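Local coordinates for protein RNA-dependent RNA Polymerase (Bombyx mori cytoplasmic polyhedrosis virus, PDB 6TZ0) that catalyses RNA-templated RNA synthesis, probably making plus strands during transcription and complementary minus strands when the double-stranded genome is replicated, at residues E415-F420 with R458-P463; S500-T505 with P577-Y582; Y583-E588 with A605-A610; S936-G941 with K948-A953. All blocks are in the same frame, centred on the assembly; numbering follows the deposited sequence.

Three of the four contacts form a continuous run through the central polymerase domain: the centres of contacts 1 and 2 lie about 9 Å apart, those of contacts 2 and 3 about 10 Å. Along the chain all four follow in series. Helix 413-422 of contact 1 meets helix 501-508 of contact 2 through Phe-420 and Phe-501, and Met-502 and Phe-579 of contact 2 in turn pack on helix 604-614 of contact 3. Contact 4, in the C-terminal region and about 16 Å from contact 1 between centres, touches it through Leu-418 and Leu-937, joining polymerase domain and C-terminal region. Residues of all four reach the chain of Viral structural protein 4, so the region lies along that interface.

Contact 1 of 4, residues E415-F420 with R458-P463; sequences EAWLNF and REYRTP
Trp-417 and Tyr-460 make a small, buried aromatic contact between helix 413-422 and the loop that joins helices 449-455 and 464-469 in the central polymerase domain. The rings are nearly parallel, with 21° between the planes, but slid so far past each other that they hardly overlap: the five-membered ring of Trp-417 and the ring of Tyr-460 have centroids 5.7 Å apart. The touching part is the pyrrole side of the indole, Trp-417 CD1 lying 3.8 Å from Tyr-460 CE1, with NE1 and the phenol oxygen close by. Both side chains leave their backbones with CG opposite the amide nitrogen (chi1 167° for Trp-417, 178° for Tyr-460), which sends each ring toward the other segment, where the two slide past each other.

Tyr-460 is held in place from two other sides. It sits in a type I turn running from Glu-459 to Thr-462, and the next residue of that turn, Arg-461, turns its guanidinium face toward the ring's rim, with Tyr-460 CE2 3.9 Å above the guanidinium plane. The hydroxyl is hydrogen-bonded to Asp-414, whose other carboxylate oxygen forms a salt bridge with Arg-461. On the indole, Phe-498 and Phe-501 pack edge-to-face. The pair thus belongs to an aromatic cluster of the central polymerase domain, with the type I turn bound to helix 413-422 through Asp-414.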
# COMPACT_ATOMS: atom_id res chain seq x y z
N GLU A 415 4.88 -19.04 -9.30
CA GLU A 415 4.69 -18.11 -10.41
C GLU A 415 3.81 -16.94 -10.00
O GLU A 415 4.02 -15.82 -10.47
CB GLU A 415 4.10 -18.85 -11.61
CG GLU A 415 3.97 -18.04 -12.88
CD GLU A 415 5.31 -17.65 -13.48
OE1 GLU A 415 6.29 -18.39 -13.28
OE2 GLU A 415 5.38 -16.61 -14.16
N ALA A 416 2.87 -17.18 -9.08
CA ALA A 416 2.05 -16.09 -8.56
C ALA A 416 2.87 -15.12 -7.71
O ALA A 416 2.67 -13.91 -7.79
CB ALA A 416 0.89 -16.66 -7.75
N TRP A 417 3.82 -15.64 -6.92
CA TRP A 417 4.70 -14.77 -6.15
C TRP A 417 5.63 -13.95 -7.04
O TRP A 417 5.84 -12.76 -6.80
CB TRP A 417 5.51 -15.62 -5.16
CG TRP A 417 6.66 -14.91 -4.52
CD1 TRP A 417 7.98 -15.13 -4.77
CD2 TRP A 417 6.60 -13.87 -3.54
NE1 TRP A 417 8.74 -14.30 -4.01
CE2 TRP A 417 7.92 -13.51 -3.24
CE3 TRP A 417 5.56 -13.22 -2.89
CZ2 TRP A 417 8.23 -12.53 -2.32
CZ3 TRP A 417 5.87 -12.24 -1.98
CH2 TRP A 417 7.19 -11.90 -1.70
N LEU A 418 6.17 -14.57 -8.09
CA LEU A 418 6.99 -13.82 -9.03
C LEU A 418 6.19 -12.77 -9.80
O LEU A 418 6.70 -11.66 -10.03
CB LEU A 418 7.70 -14.77 -10.00
CG LEU A 418 9.10 -15.26 -9.62
CD1 LEU A 418 9.11 -16.17 -8.42
CD2 LEU A 418 9.69 -15.98 -10.81
N ASN A 419 4.94 -13.07 -10.16
CA ASN A 419 4.10 -12.07 -10.81
C ASN A 419 3.69 -10.97 -9.84
O ASN A 419 3.47 -9.84 -10.26
CB ASN A 419 2.86 -12.73 -11.40
CG ASN A 419 3.18 -13.65 -12.55
OD1 ASN A 419 4.05 -13.37 -13.36
ND2 ASN A 419 2.46 -14.76 -12.63
N PHE A 420 3.58 -11.30 -8.56
CA PHE A 420 3.27 -10.30 -7.55
C PHE A 420 4.44 -9.36 -7.35
O PHE A 420 4.25 -8.18 -7.03
CB PHE A 420 2.91 -11.03 -6.26
CG PHE A 420 2.54 -10.13 -5.13
CD1 PHE A 420 1.30 -9.53 -5.07
CD2 PHE A 420 3.43 -9.93 -4.09
CE1 PHE A 420 0.97 -8.73 -4.02
CE2 PHE A 420 3.10 -9.13 -3.04
CZ PHE A 420 1.86 -8.53 -3.00
N ARG A 458 19.05 -18.18 -4.36
CA ARG A 458 19.60 -19.47 -3.94
C ARG A 458 19.01 -19.96 -2.64
O ARG A 458 19.15 -21.14 -2.31
CB ARG A 458 21.12 -19.37 -3.79
CG ARG A 458 21.57 -18.58 -2.59
CD ARG A 458 23.07 -18.44 -2.54
NE ARG A 458 23.56 -17.52 -3.56
CZ ARG A 458 24.84 -17.27 -3.79
NH1 ARG A 458 25.77 -17.86 -3.06
NH2 ARG A 458 25.19 -16.42 -4.75
N GLU A 459 18.34 -19.09 -1.88
CA GLU A 459 17.75 -19.47 -0.60
C GLU A 459 16.24 -19.28 -0.59
O GLU A 459 15.65 -19.13 0.48
CB GLU A 459 18.41 -18.67 0.53
CG GLU A 459 18.25 -17.18 0.45
CD GLU A 459 18.95 -16.47 1.59
OE1 GLU A 459 19.62 -17.16 2.38
OE2 GLU A 459 18.80 -15.24 1.72
N TYR A 460 15.61 -19.33 -1.76
CA TYR A 460 14.15 -19.26 -1.84
C TYR A 460 13.50 -20.50 -1.23
O TYR A 460 12.39 -20.41 -0.70
CB TYR A 460 13.72 -19.08 -3.29
CG TYR A 460 12.23 -19.04 -3.51
CD1 TYR A 460 11.48 -17.93 -3.14
CD2 TYR A 460 11.57 -20.10 -4.11
CE1 TYR A 460 10.12 -17.90 -3.34
CE2 TYR A 460 10.22 -20.08 -4.32
CZ TYR A 460 9.49 -18.98 -3.93
OH TYR A 460 8.14 -18.95 -4.13
N ARG A 461 14.17 -21.64 -1.29
CA ARG A 461 13.64 -22.89 -0.77
C ARG A 461 14.19 -23.24 0.60
O ARG A 461 13.95 -24.34 1.09
CB ARG A 461 13.95 -24.04 -1.74
CG ARG A 461 13.39 -23.87 -3.13
CD ARG A 461 11.89 -24.01 -3.19
NE ARG A 461 11.41 -23.95 -4.56
CZ ARG A 461 10.14 -23.98 -4.92
NH1 ARG A 461 9.19 -24.09 -4.00
NH2 ARG A 461 9.81 -23.91 -6.19
N THR A 462 14.92 -22.34 1.23
CA THR A 462 15.60 -22.59 2.49
C THR A 462 14.76 -22.07 3.65
O THR A 462 14.36 -20.90 3.63
CB THR A 462 16.96 -21.90 2.50
OG1 THR A 462 17.76 -22.42 1.43
CG2 THR A 462 17.68 -22.14 3.81
N PRO A 463 14.47 -22.91 4.65
CA PRO A 463 13.55 -22.48 5.71
C PRO A 463 14.11 -21.43 6.66
O PRO A 463 13.33 -20.76 7.34
CB PRO A 463 13.25 -23.79 6.46
CG PRO A 463 13.59 -24.86 5.50
CD PRO A 463 14.74 -24.35 4.71

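Contact 2 of 4, residues S500-T505 with P577-Y582; sequences SFMPYT and PRFGPY
Met-502 and Phe-579 both start with CG opposite the backbone nitrogen, but the methionine then doubles back, with chi2 at 60° and chi3 at 76°. That hooked chain brings its terminal methyl over one face of the Phe-579 ring, while the phenylalanine reaches in from the loop between helix 557-573 and strand 585-591.

The methyl is the main point of contact. Met-502 CE stands 4.0 Å from the centroid of the Phe-579 ring, 25° off the ring normal, a CH-pi contact displaced toward the CD1 side, where Met-502 CE comes within 3.6 Å of Phe-579 CD1. The sulfur, Met-502 SD, lies farther back, 5.3 Å from the same centroid, and adds a Met-aromatic interaction. Nearer the backbone, Met-502 CB rests close to the far end of the ring, at CZ.

Phe-501 meets the same ring differently. The two phenylalanines touch at their rims, Phe-501 CD2 and Phe-579 CE1 being 4.1 Å apart, each atom near the plane of the other ring. So one neighbour comes over a face and one at the edge; Phe-498 stacks on Phe-579 as well. Within the helix, Phe-501 O accepts both Thr-505 N and Thr-505 OG1, from opposite faces of its carbonyl plane, the hydroxyl at 2.8 Å from Phe-501 O.

Flanked by helices 413-422 and 604-614, this is a Met-aromatic and CH-pi contact within a buried aromatic core, tying the first turn of helix 501-508 to the loop after helix 557-573 in the catalytic polymerase region.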
# COMPACT_ATOMS: atom_id res chain seq x y z
N SER A 500 2.92 -12.98 4.33
CA SER A 500 1.55 -12.52 4.18
C SER A 500 0.96 -12.80 2.81
O SER A 500 -0.08 -12.24 2.47
CB SER A 500 1.48 -11.02 4.47
OG SER A 500 2.22 -10.29 3.51
N PHE A 501 1.59 -13.66 2.01
CA PHE A 501 1.13 -13.82 0.64
C PHE A 501 0.04 -14.88 0.53
O PHE A 501 -0.93 -14.69 -0.21
CB PHE A 501 2.31 -14.16 -0.27
CG PHE A 501 1.94 -14.23 -1.71
CD1 PHE A 501 1.60 -13.08 -2.40
CD2 PHE A 501 1.94 -15.44 -2.39
CE1 PHE A 501 1.26 -13.13 -3.73
CE2 PHE A 501 1.60 -15.49 -3.71
CZ PHE A 501 1.26 -14.34 -4.38
N MET A 502 0.18 -15.99 1.25
CA MET A 502 -0.87 -17.00 1.23
C MET A 502 -2.16 -16.60 1.96
O MET A 502 -3.24 -16.97 1.47
CB MET A 502 -0.30 -18.33 1.74
CG MET A 502 -1.24 -19.53 1.64
SD MET A 502 -1.81 -19.93 -0.02
CE MET A 502 -0.36 -20.73 -0.69
N PRO A 503 -2.15 -15.85 3.09
CA PRO A 503 -3.42 -15.27 3.56
C PRO A 503 -4.08 -14.33 2.56
O PRO A 503 -5.32 -14.33 2.44
CB PRO A 503 -3.02 -14.54 4.84
CG PRO A 503 -1.89 -15.31 5.34
CD PRO A 503 -1.13 -15.75 4.16
N TYR A 504 -3.29 -13.54 1.83
CA TYR A 504 -3.82 -12.71 0.76
C TYR A 504 -4.43 -13.54 -0.35
O TYR A 504 -5.51 -13.21 -0.86
CB TYR A 504 -2.71 -11.81 0.21
CG TYR A 504 -3.08 -11.12 -1.08
CD1 TYR A 504 -4.02 -10.10 -1.10
CD2 TYR A 504 -2.50 -11.50 -2.28
CE1 TYR A 504 -4.36 -9.48 -2.28
CE2 TYR A 504 -2.84 -10.89 -3.46
CZ TYR A 504 -3.77 -9.88 -3.45
OH TYR A 504 -4.11 -9.27 -4.63
N THR A 505 -3.76 -14.62 -0.75
CA THR A 505 -4.25 -15.46 -1.83
C THR A 505 -5.54 -16.17 -1.44
O THR A 505 -6.44 -16.33 -2.27
CB THR A 505 -3.15 -16.45 -2.21
OG1 THR A 505 -1.98 -15.73 -2.59
CG2 THR A 505 -3.58 -17.34 -3.36
N PRO A 577 0.98 -28.83 -1.96
CA PRO A 577 2.39 -29.02 -1.62
C PRO A 577 3.25 -27.95 -2.27
O PRO A 577 2.85 -27.32 -3.26
CB PRO A 577 2.70 -30.40 -2.21
CG PRO A 577 1.83 -30.46 -3.41
CD PRO A 577 0.57 -29.71 -3.07
N ARG A 578 4.43 -27.75 -1.68
CA ARG A 578 5.51 -26.94 -2.25
C ARG A 578 5.09 -25.48 -2.45
O ARG A 578 4.92 -25.01 -3.57
CB ARG A 578 6.03 -27.54 -3.56
CG ARG A 578 7.10 -28.60 -3.44
CD ARG A 578 6.55 -29.89 -2.93
NE ARG A 578 7.49 -30.99 -3.02
CZ ARG A 578 7.24 -32.19 -2.52
NH1 ARG A 578 8.13 -33.15 -2.65
NH2 ARG A 578 6.11 -32.42 -1.88
N PHE A 579 4.88 -24.79 -1.33
CA PHE A 579 4.65 -23.35 -1.45
C PHE A 579 5.94 -22.54 -1.42
O PHE A 579 6.29 -21.90 -2.40
CB PHE A 579 3.67 -22.86 -0.38
CG PHE A 579 3.59 -21.37 -0.28
CD1 PHE A 579 3.17 -20.60 -1.35
CD2 PHE A 579 3.89 -20.73 0.91
CE1 PHE A 579 3.10 -19.22 -1.25
CE2 PHE A 579 3.81 -19.36 1.02
CZ PHE A 579 3.41 -18.61 -0.06
N GLY A 580 6.66 -22.56 -0.32
CA GLY A 580 7.87 -21.78 -0.26
C GLY A 580 9.08 -22.64 -0.04
O GLY A 580 9.54 -23.35 -0.94
N PRO A 581 9.64 -22.57 1.16
CA PRO A 581 10.53 -23.63 1.64
C PRO A 581 9.78 -24.80 2.25
O PRO A 581 10.42 -25.71 2.78
CB PRO A 581 11.36 -22.90 2.70
CG PRO A 581 10.47 -21.85 3.21
CD PRO A 581 9.64 -21.40 2.05
N TYR A 582 8.46 -24.80 2.17
CA TYR A 582 7.61 -25.77 2.85
C TYR A 582 7.17 -26.84 1.87
O TYR A 582 7.07 -26.61 0.67
CB TYR A 582 6.39 -25.09 3.45
CG TYR A 582 6.74 -24.01 4.43
CD1 TYR A 582 7.16 -24.33 5.70
CD2 TYR A 582 6.63 -22.68 4.09
CE1 TYR A 582 7.49 -23.35 6.60
CE2 TYR A 582 6.95 -21.69 4.98
CZ TYR A 582 7.38 -22.04 6.24
OH TYR A 582 7.69 -21.06 7.13

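Contact 3 of 4, residues Y583-E588 with A605-A610; sequences YAKNME and AWQACA
Gln-607 provides the polar link, its carboxamide pointing from the helix at the backbone carbonyl of Tyr-583. The bond from Gln-607 NE2 to Tyr-583 O is long at 3.2 Å and bent, with 133° at the hydrogen, so it is weak. Gln-607 sets CG opposite its own carbonyl carbon (chi1 -66°) and stays extended from there, which carries the amide away from the helix to where the chain enters strand 585-591.

A second polar approach binds nothing by itself. Lys-585 NZ comes to 3.4 Å from Gln-607 NE2, but both nitrogens are donors. The lysine crosses the glutamine at about a right angle, straight until its last torsion, which bends at chi4 -70° and brings the ammonium back toward the amide.

Strand 585-591 pairs with strand 598-602 as an antiparallel hairpin at one side of a four-stranded sheet, and helix 604-614 follows directly, turned back so that Gln-607 lies against the hairpin. Backbone hydrogen bonds join Lys-585 to Val-602 and Met-587 to Lys-600.

The rest is plain van der Waals packing of the lysine chain against the amide. Lys-585 CG lies 3.9 Å from Gln-607 NE2, and the glutamine is packed further by Val-602 and by the ring of Tyr-582. Tyr-583 and Lys-585 also pack on Gln-165 and Asp-160, respectively, of the chain of Viral structural protein 4.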
# COMPACT_ATOMS: atom_id res chain seq x y z
N TYR A 583 6.89 -28.02 2.42
CA TYR A 583 6.45 -29.16 1.64
C TYR A 583 5.57 -30.02 2.52
O TYR A 583 5.71 -30.02 3.75
CB TYR A 583 7.65 -29.94 1.07
CG TYR A 583 8.72 -30.31 2.08
CD1 TYR A 583 9.77 -29.45 2.34
CD2 TYR A 583 8.68 -31.52 2.77
CE1 TYR A 583 10.75 -29.76 3.25
CE2 TYR A 583 9.66 -31.84 3.69
CZ TYR A 583 10.69 -30.95 3.92
OH TYR A 583 11.67 -31.25 4.83
N ALA A 584 4.63 -30.73 1.89
CA ALA A 584 3.63 -31.49 2.63
C ALA A 584 4.25 -32.71 3.27
O ALA A 584 5.03 -33.43 2.63
CB ALA A 584 2.50 -31.89 1.69
N LYS A 585 3.92 -32.96 4.54
CA LYS A 585 4.53 -34.04 5.29
C LYS A 585 3.67 -34.37 6.50
O LYS A 585 2.81 -33.59 6.90
CB LYS A 585 5.95 -33.69 5.73
CG LYS A 585 6.06 -32.55 6.73
CD LYS A 585 7.52 -32.38 7.09
CE LYS A 585 7.73 -31.36 8.18
NZ LYS A 585 7.45 -29.99 7.74
N ASN A 586 3.93 -35.54 7.08
CA ASN A 586 3.32 -35.90 8.35
C ASN A 586 4.01 -35.17 9.48
O ASN A 586 5.23 -35.00 9.49
CB ASN A 586 3.41 -37.41 8.60
CG ASN A 586 2.52 -38.20 7.68
OD1 ASN A 586 1.41 -37.80 7.37
ND2 ASN A 586 3.02 -39.34 7.23
N MET A 587 3.22 -34.76 10.46
CA MET A 587 3.66 -33.78 11.44
C MET A 587 3.07 -34.15 12.79
O MET A 587 1.88 -34.48 12.87
CB MET A 587 3.21 -32.39 10.98
CG MET A 587 3.60 -31.21 11.83
SD MET A 587 3.05 -29.73 10.97
CE MET A 587 3.34 -28.47 12.20
N GLU A 588 3.89 -34.15 13.83
CA GLU A 588 3.41 -34.43 15.17
C GLU A 588 2.56 -33.27 15.66
O GLU A 588 2.90 -32.10 15.45
CB GLU A 588 4.58 -34.68 16.12
CG GLU A 588 4.18 -35.12 17.50
CD GLU A 588 5.38 -35.33 18.40
OE1 GLU A 588 6.52 -35.15 17.93
OE2 GLU A 588 5.18 -35.68 19.59
N ALA A 605 0.73 -25.00 2.53
CA ALA A 605 0.05 -23.73 2.76
C ALA A 605 -0.40 -23.59 4.20
O ALA A 605 -0.37 -22.48 4.75
CB ALA A 605 -1.14 -23.61 1.82
N TRP A 606 -0.80 -24.69 4.84
CA TRP A 606 -1.26 -24.62 6.21
C TRP A 606 -0.09 -24.47 7.17
O TRP A 606 -0.21 -23.79 8.20
CB TRP A 606 -2.15 -25.84 6.47
CG TRP A 606 -2.75 -26.04 7.80
CD1 TRP A 606 -3.15 -25.09 8.67
CD2 TRP A 606 -3.26 -27.28 8.29
NE1 TRP A 606 -3.76 -25.67 9.75
CE2 TRP A 606 -3.85 -27.02 9.54
CE3 TRP A 606 -3.23 -28.59 7.82
CZ2 TRP A 606 -4.40 -28.01 10.32
CZ3 TRP A 606 -3.78 -29.58 8.61
CH2 TRP A 606 -4.35 -29.29 9.84
N GLN A 607 1.08 -24.99 6.79
CA GLN A 607 2.32 -24.69 7.52
C GLN A 607 2.67 -23.22 7.43
O GLN A 607 3.02 -22.59 8.44
CB GLN A 607 3.48 -25.52 6.96
CG GLN A 607 3.37 -26.99 7.17
CD GLN A 607 4.51 -27.73 6.53
OE1 GLN A 607 5.43 -27.13 6.00
NE2 GLN A 607 4.43 -29.05 6.53
N ALA A 608 2.59 -22.64 6.23
CA ALA A 608 2.92 -21.23 6.05
C ALA A 608 1.95 -20.32 6.79
O ALA A 608 2.37 -19.36 7.45
CB ALA A 608 2.94 -20.88 4.56
N CYS A 609 0.66 -20.62 6.72
CA CYS A 609 -0.34 -19.79 7.38
C CYS A 609 -0.26 -19.91 8.89
O CYS A 609 -0.42 -18.91 9.60
CB CYS A 609 -1.73 -20.14 6.88
SG CYS A 609 -2.00 -19.70 5.17
N ALA A 610 0.03 -21.11 9.41
CA ALA A 610 0.15 -21.26 10.85
C ALA A 610 1.41 -20.60 11.38
O ALA A 610 1.39 -20.00 12.47
CB ALA A 610 0.13 -22.74 11.21

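Contact 4 of 4, residues S936-G941 with K948-A953; sequences SLEQLG and KSRRAA
Glu-938 and Arg-950 form a bidentate, end-on salt bridge between two consecutive helices of the C-terminal region: Glu-938 lies near the C-terminal end of helix 927-937, Arg-950 on helix 945-958. The tight part is confined to the two charged groups. Carboxylate and guanidinium come from opposite directions and lie almost in one plane, 13° apart, each oxygen facing one terminal nitrogen. Arg-950 NH2 donates to Glu-938 OE1 at 3.0 Å, with 154° at the hydrogen, and the oxygen receives it on its syn lone pair. The companion bond from Arg-950 NH1 to Glu-938 OE2 is modelled implausibly short, so its exact length is doubtful.

Behind the pairing the two segments make no further contact with each other. Their backbones stay well apart, the nearest alpha carbons, Glu-938 CA and Lys-948 CA, being 12.1 Å from each other, and two long side chains make the bridge at the protein surface. The glutamate is extended beyond CG, whereas the arginine bends at chi3 (-65°) and its guanidinium is also turned at chi4, which together point the NH1/NH2 edge at the carboxylate. Both residues are partly exposed, so solvent probably weakens the electrostatic gain. Arg-950 NH1 is held a second time, by a hydrogen bond to the backbone oxygen of Gly-970.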
# COMPACT_ATOMS: atom_id res chain seq x y z
N SER A 936 19.09 -17.05 -12.80
CA SER A 936 18.78 -17.62 -11.49
C SER A 936 17.36 -17.31 -11.06
O SER A 936 16.74 -18.11 -10.36
CB SER A 936 19.77 -17.10 -10.45
OG SER A 936 19.59 -15.72 -10.24
N LEU A 937 16.82 -16.16 -11.48
CA LEU A 937 15.45 -15.82 -11.12
C LEU A 937 14.43 -16.66 -11.87
O LEU A 937 13.36 -16.96 -11.33
CB LEU A 937 15.21 -14.33 -11.37
CG LEU A 937 13.85 -13.74 -11.07
CD1 LEU A 937 13.48 -13.97 -9.62
CD2 LEU A 937 13.88 -12.26 -11.37
N GLU A 938 14.75 -17.08 -13.10
CA GLU A 938 13.84 -17.93 -13.86
C GLU A 938 13.65 -19.32 -13.28
O GLU A 938 12.73 -20.03 -13.71
CB GLU A 938 14.33 -18.10 -15.30
CG GLU A 938 14.24 -16.87 -16.14
CD GLU A 938 14.73 -17.11 -17.54
OE1 GLU A 938 15.23 -18.22 -17.82
OE2 GLU A 938 14.62 -16.18 -18.37
N GLN A 939 14.48 -19.75 -12.34
CA GLN A 939 14.41 -21.10 -11.81
C GLN A 939 13.51 -21.21 -10.59
O GLN A 939 13.69 -22.13 -9.79
CB GLN A 939 15.82 -21.59 -11.45
CG GLN A 939 16.81 -21.46 -12.58
CD GLN A 939 16.29 -22.00 -13.87
OE1 GLN A 939 16.10 -21.26 -14.84
NE2 GLN A 939 16.00 -23.29 -13.91
N LEU A 940 12.55 -20.30 -10.43
CA LEU A 940 11.78 -20.26 -9.19
C LEU A 940 10.31 -20.62 -9.36
O LEU A 940 9.64 -20.86 -8.35
CB LEU A 940 11.87 -18.87 -8.55
CG LEU A 940 13.25 -18.42 -8.07
CD1 LEU A 940 13.14 -17.08 -7.39
CD2 LEU A 940 13.88 -19.44 -7.16
N GLY A 941 9.79 -20.66 -10.58
CA GLY A 941 8.44 -21.14 -10.80
C GLY A 941 8.09 -21.16 -12.27
O GLY A 941 8.48 -20.24 -12.99
N LYS A 948 12.56 -21.32 -23.94
CA LYS A 948 11.97 -21.62 -25.24
C LYS A 948 11.73 -20.35 -26.04
O LYS A 948 11.90 -20.35 -27.27
CB LYS A 948 10.65 -22.38 -25.06
CG LYS A 948 10.80 -23.80 -24.57
CD LYS A 948 9.44 -24.45 -24.47
CE LYS A 948 9.53 -25.88 -23.95
NZ LYS A 948 8.18 -26.49 -23.85
N SER A 949 11.35 -19.27 -25.36
CA SER A 949 11.16 -17.99 -26.04
C SER A 949 12.49 -17.44 -26.55
O SER A 949 12.56 -16.90 -27.66
CB SER A 949 10.49 -16.99 -25.10
OG SER A 949 10.31 -15.74 -25.73
N ARG A 950 13.56 -17.60 -25.76
CA ARG A 950 14.89 -17.19 -26.21
C ARG A 950 15.38 -18.04 -27.37
O ARG A 950 16.01 -17.53 -28.30
CB ARG A 950 15.88 -17.25 -25.05
CG ARG A 950 15.67 -16.20 -23.98
CD ARG A 950 16.84 -16.15 -23.02
NE ARG A 950 16.98 -17.38 -22.24
CZ ARG A 950 16.40 -17.57 -21.07
NH1 ARG A 950 15.66 -16.60 -20.54
NH2 ARG A 950 16.57 -18.71 -20.41
N ARG A 951 15.08 -19.35 -27.34
CA ARG A 951 15.45 -20.24 -28.44
C ARG A 951 14.71 -19.88 -29.72
O ARG A 951 15.31 -19.84 -30.80
CB ARG A 951 15.16 -21.69 -28.05
CG ARG A 951 15.36 -22.72 -29.16
CD ARG A 951 16.82 -22.98 -29.50
NE ARG A 951 17.33 -22.07 -30.53
CZ ARG A 951 18.60 -22.00 -30.89
NH1 ARG A 951 19.50 -22.79 -30.32
NH2 ARG A 951 18.98 -21.14 -31.83
N ALA A 952 13.41 -19.58 -29.62
CA ALA A 952 12.66 -19.20 -30.81
C ALA A 952 13.05 -17.82 -31.31
O ALA A 952 13.01 -17.57 -32.52
CB ALA A 952 11.16 -19.24 -30.52
N ALA A 953 13.47 -16.92 -30.41
CA ALA A 953 13.97 -15.62 -30.84
C ALA A 953 15.29 -15.75 -31.57
O ALA A 953 15.52 -15.07 -32.58
CB ALA A 953 14.11 -14.69 -29.64